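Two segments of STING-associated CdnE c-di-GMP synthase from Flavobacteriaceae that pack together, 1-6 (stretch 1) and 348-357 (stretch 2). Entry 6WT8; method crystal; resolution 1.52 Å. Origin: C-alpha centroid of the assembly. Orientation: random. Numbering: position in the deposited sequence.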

ATOM      1  N   SER A   1     -16.293  18.962  20.531  1.00 37.67           N
ATOM      2  CA  SER A   1     -15.258  19.615  19.738  1.00 38.14           C
ATOM      3  C   SER A   1     -15.803  20.674  18.780  1.00 40.12           C
ATOM      4  O   SER A   1     -17.011  20.775  18.551  1.00 41.20           O
ATOM      5  CB  SER A   1     -14.499  18.574  18.914  1.00 35.13           C
ATOM      6  OG  SER A   1     -15.028  18.555  17.599  1.00 32.50           O
ATOM      7  N   GLN A   2     -14.894  21.438  18.180  1.00 42.46           N
ATOM      8  CA  GLN A   2     -15.261  22.434  17.187  1.00 47.76           C
ATOM      9  C   GLN A   2     -15.234  21.897  15.753  1.00 41.70           C
ATOM     10  O   GLN A   2     -15.339  22.687  14.811  1.00 37.79           O
ATOM     11  CB  GLN A   2     -14.340  23.650  17.312  1.00 59.01           C
ATOM     12  CG  GLN A   2     -14.672  24.549  18.495  1.00 68.91           C
ATOM     13  CD  GLN A   2     -16.063  25.147  18.386  1.00 75.84           C
ATOM     14  OE1 GLN A   2     -16.995  24.720  19.074  1.00 78.24           O
ATOM     15  NE2 GLN A   2     -16.211  26.140  17.515  1.00 77.37           N
ATOM     16  N   LYS A   3     -15.136  20.583  15.564  1.00 33.80           N
ATOM     17  CA  LYS A   3     -15.066  20.038  14.215  1.00 30.53           C
ATOM     18  C   LYS A   3     -16.365  20.271  13.464  1.00 28.96           C
ATOM     19  O   LYS A   3     -17.457  20.087  14.013  1.00 30.82           O
ATOM     20  CB  LYS A   3     -14.760  18.547  14.260  1.00 26.59           C
ATOM     21  CG  LYS A   3     -13.297  18.274  14.689  1.00 29.75           C
ATOM     22  CD  LYS A   3     -13.000  16.823  14.980  1.00 27.84           C
ATOM     23  CE  LYS A   3     -12.696  16.052  13.705  1.00 27.77           C
ATOM     24  NZ  LYS A   3     -11.579  16.626  12.809  1.00 23.59           N
ATOM     25  N   ASN A   4     -16.245  20.633  12.183  1.00 28.21           N
ATOM     26  CA  ASN A   4     -17.403  20.866  11.320  1.00 27.36           C
ATOM     27  C   ASN A   4     -17.553  19.621  10.449  1.00 25.56           C
ATOM     28  O   ASN A   4     -16.897  19.515   9.410  1.00 26.16           O
ATOM     29  CB  ASN A   4     -17.186  22.117  10.478  1.00 30.20           C
ATOM     30  CG  ASN A   4     -18.392  22.487   9.653  1.00 41.13           C
ATOM     31  OD1 ASN A   4     -19.206  21.645   9.305  1.00 33.63           O
ATOM     32  ND2 ASN A   4     -18.506  23.767   9.323  1.00 48.15           N
ATOM     33  N   TYR A   5     -18.450  18.712  10.843  1.00 25.66           N
ATOM     34  CA  TYR A   5     -18.520  17.437  10.121  1.00 20.59           C
ATOM     35  C   TYR A   5     -19.194  17.586   8.771  1.00 24.75           C
ATOM     36  O   TYR A   5     -18.894  16.832   7.836  1.00 21.91           O
ATOM     37  CB  TYR A   5     -19.208  16.385  10.968  1.00 18.69           C
ATOM     38  CG  TYR A   5     -18.337  15.989  12.114  1.00 19.51           C
ATOM     39  CD1 TYR A   5     -17.245  15.181  11.926  1.00 17.74           C
ATOM     40  CD2 TYR A   5     -18.553  16.513  13.374  1.00 20.93           C
ATOM     41  CE1 TYR A   5     -16.395  14.879  12.980  1.00 20.92           C
ATOM     42  CE2 TYR A   5     -17.761  16.185  14.438  1.00 21.19           C
ATOM     43  CZ  TYR A   5     -16.675  15.364  14.239  1.00 21.91           C
ATOM     44  OH  TYR A   5     -15.885  15.077  15.348  1.00 22.81           O
ATOM     45  N   LEU A   6     -20.080  18.559   8.626  1.00 24.79           N
ATOM     46  CA  LEU A   6     -20.666  18.821   7.307  1.00 20.56           C
ATOM     47  C   LEU A   6     -19.591  19.189   6.294  1.00 23.34           C
ATOM     48  O   LEU A   6     -19.564  18.664   5.174  1.00 26.46           O
ATOM     49  CB  LEU A   6     -21.726  19.927   7.417  1.00 26.22           C
ATOM     50  CG  LEU A   6     -22.342  20.234   6.059  1.00 38.27           C
ATOM     51  CD1 LEU A   6     -23.074  18.971   5.669  1.00 43.46           C
ATOM     52  CD2 LEU A   6     -23.312  21.397   6.141  1.00 44.95           C
ATOM     53  N   GLN A 348      -5.290  13.339  18.819  1.00 15.72           N
ATOM     54  CA  GLN A 348      -6.187  14.415  19.228  1.00 16.11           C
ATOM     55  C   GLN A 348      -7.433  14.487  18.347  1.00 17.53           C
ATOM     56  O   GLN A 348      -8.545  14.719  18.853  1.00 18.39           O
ATOM     57  CB  GLN A 348      -5.407  15.734  19.186  1.00 18.19           C
ATOM     58  CG  GLN A 348      -4.345  15.832  20.297  1.00 30.80           C
ATOM     59  CD  GLN A 348      -3.376  17.065  20.163  1.00 50.27           C
ATOM     60  OE1 GLN A 348      -2.339  17.144  20.849  1.00 56.93           O
ATOM     61  NE2 GLN A 348      -3.722  18.007  19.287  1.00 46.24           N
ATOM     62  N   GLU A 349      -7.294  14.241  17.035  1.00 14.03           N
ATOM     63  CA  GLU A 349      -8.473  14.213  16.183  1.00 15.96           C
ATOM     64  C   GLU A 349      -9.372  13.063  16.578  1.00 16.15           C
ATOM     65  O   GLU A 349     -10.594  13.235  16.655  1.00 15.57           O
ATOM     66  CB  GLU A 349      -8.108  14.045  14.692  1.00 14.40           C
ATOM     67  CG  GLU A 349      -7.247  15.192  14.123  1.00 17.39           C
ATOM     68  CD  GLU A 349      -7.998  16.505  14.055  1.00 29.61           C
ATOM     69  OE1 GLU A 349      -9.245  16.502  14.216  1.00 26.99           O
ATOM     70  OE2 GLU A 349      -7.339  17.559  13.931  1.00 30.09           O
ATOM     71  N   LEU A 350      -8.806  11.867  16.810  1.00 15.09           N
ATOM     72  CA  LEU A 350      -9.663  10.742  17.225  1.00 13.75           C
ATOM     73  C   LEU A 350     -10.337  11.024  18.565  1.00 14.68           C
ATOM     74  O   LEU A 350     -11.499  10.642  18.763  1.00 17.76           O
ATOM     75  CB  LEU A 350      -8.849   9.440  17.328  1.00 13.85           C
ATOM     76  CG  LEU A 350      -8.218   9.007  16.027  1.00 17.83           C
ATOM     77  CD1 LEU A 350      -7.235   7.882  16.299  1.00 21.80           C
ATOM     78  CD2 LEU A 350      -9.308   8.487  15.128  1.00 22.71           C
ATOM     79  N   ASP A 351      -9.623  11.682  19.505  1.00 14.86           N
ATOM     80  CA  ASP A 351     -10.256  12.015  20.781  1.00 17.49           C
ATOM     81  C   ASP A 351     -11.467  12.912  20.551  1.00 18.18           C
ATOM     82  O   ASP A 351     -12.530  12.720  21.164  1.00 19.49           O
ATOM     83  CB  ASP A 351      -9.218  12.729  21.636  1.00 19.46           C
ATOM     84  CG  ASP A 351      -9.649  12.950  23.077  1.00 35.90           C
ATOM     85  OD1 ASP A 351     -10.391  12.124  23.634  1.00 38.38           O
ATOM     86  OD2 ASP A 351      -9.169  13.940  23.664  1.00 41.36           O
ATOM     87  N   SER A 352     -11.314  13.927  19.696  1.00 15.16           N
ATOM     88  CA  SER A 352     -12.449  14.808  19.397  1.00 17.70           C
ATOM     89  C   SER A 352     -13.610  14.051  18.778  1.00 17.02           C
ATOM     90  O   SER A 352     -14.771  14.324  19.080  1.00 19.31           O
ATOM     91  CB  SER A 352     -12.022  15.883  18.421  1.00 20.88           C
ATOM     92  OG  SER A 352     -11.150  16.778  19.084  1.00 24.43           O
ATOM     93  N   ILE A 353     -13.320  13.177  17.822  1.00 15.24           N
ATOM     94  CA  ILE A 353     -14.379  12.393  17.169  1.00 14.07           C
ATOM     95  C   ILE A 353     -15.123  11.550  18.193  1.00 19.09           C
ATOM     96  O   ILE A 353     -16.352  11.453  18.160  1.00 17.59           O
ATOM     97  CB  ILE A 353     -13.779  11.520  16.058  1.00 16.66           C
ATOM     98  CG1 ILE A 353     -13.277  12.436  14.940  1.00 16.49           C
ATOM     99  CG2 ILE A 353     -14.792  10.498  15.539  1.00 16.95           C
ATOM    100  CD1 ILE A 353     -12.442  11.734  13.806  1.00 20.47           C
ATOM    101  N   ILE A 354     -14.386  10.894  19.089  1.00 17.60           N
ATOM    102  CA  ILE A 354     -15.018  10.031  20.085  1.00 16.50           C
ATOM    103  C   ILE A 354     -15.874  10.871  21.008  1.00 18.45           C
ATOM    104  O   ILE A 354     -17.004  10.501  21.349  1.00 19.44           O
ATOM    105  CB  ILE A 354     -13.939   9.261  20.854  1.00 16.58           C
ATOM    106  CG1 ILE A 354     -13.326   8.146  19.980  1.00 18.12           C
ATOM    107  CG2 ILE A 354     -14.555   8.627  22.130  1.00 17.67           C
ATOM    108  CD1 ILE A 354     -11.966   7.630  20.473  1.00 18.12           C
ATOM    109  N   ALA A 355     -15.372  12.049  21.387  1.00 19.43           N
ATOM    110  CA  ALA A 355     -16.160  12.920  22.241  1.00 19.73           C
ATOM    111  C   ALA A 355     -17.433  13.370  21.532  1.00 20.91           C
ATOM    112  O   ALA A 355     -18.499  13.468  22.158  1.00 23.52           O
ATOM    113  CB  ALA A 355     -15.339  14.131  22.690  1.00 21.75           C
ATOM    114  N   ASP A 356     -17.333  13.691  20.239  1.00 18.56           N
ATOM    115  CA  ASP A 356     -18.506  14.144  19.502  1.00 24.04           C
ATOM    116  C   ASP A 356     -19.523  13.018  19.308  1.00 23.81           C
ATOM    117  O   ASP A 356     -20.739  13.269  19.322  1.00 23.94           O
ATOM    118  CB  ASP A 356     -18.078  14.728  18.158  1.00 21.20           C
ATOM    119  CG  ASP A 356     -17.323  16.034  18.310  1.00 22.48           C
ATOM    120  OD1 ASP A 356     -17.565  16.766  19.325  1.00 27.94           O
ATOM    121  OD2 ASP A 356     -16.508  16.380  17.439  1.00 23.43           O
ATOM    122  N   LEU A 357     -19.050  11.775  19.110  1.00 20.55           N
ATOM    123  CA  LEU A 357     -19.974  10.632  19.100  1.00 23.01           C
ATOM    124  C   LEU A 357     -20.687  10.489  20.436  1.00 23.84           C
ATOM    125  O   LEU A 357     -21.908  10.247  20.482  1.00 27.89           O
ATOM    126  CB  LEU A 357     -19.228   9.352  18.792  1.00 23.00           C
ATOM    127  CG  LEU A 357     -18.822   9.166  17.336  1.00 22.03           C
ATOM    128  CD1 LEU A 357     -17.731   8.110  17.247  1.00 21.29           C
ATOM    129  CD2 LEU A 357     -20.075   8.866  16.443  1.00 25.64           C
TER

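Residues 348-357 form uninterrupted helix, with i to i+4 hydrogen bonds such as Asp 356 N to Ser 352 O at 2.9 Å. Stretch 1 begins irregularly and enters a helix at Tyr 5, with Asn 4 as its N-cap. The backbones come closest at Ser 1 and Ser 352, whose CA atoms lie 5.6 Å apart; the small side chains suit so close an approach, with Ser 1 CB 3.7 Å from Ser 352 CB.

In stretch 1, the CA-to-CB bonds of Ser 1, Lys 3 and Tyr 5 point toward the helix, whereas Gln 2 points away and makes no contact. All three contacting residues lie along the face formed by Glu 349, Ser 352, Ile 353 and Asp 356. Asp 356 is the hub. The amino terminus of a chain carries a positive charge that must be solvated or paired, and here Asp 356 OD1 receives the terminal ammonium, Ser 1 N, at 2.8 Å in a salt bridge, while Asp 356 OD2 accepts hydrogen bonds from Ser 1 OG at 2.6 Å and Tyr 5 OH at 2.5 Å. A carboxylate suits this place because its two oxygens can serve three donors. Ser 1 OG is also an acceptor, taking the hydrogen bond from Lys 3 N at 2.9 Å, which ties the terminal turn together.

Lys 3 reaches back along the helix. Lys 3 CD packs on Ser 352 CB at 3.7 Å, and Lys 3 NZ forms a salt bridge with Glu 349 OE1 at 2.7 Å. The buried Tyr 5 combines both kinds of contact: its ring edge meets Ile 353, Tyr 5 CE1 to Ile 353 CG1 at 4.4 Å, while its hydroxyl reaches Asp 356. The two stretches bury 320 Å² between them, both sides summed, where a polar network centred on Asp 356 lies beside apolar contacts.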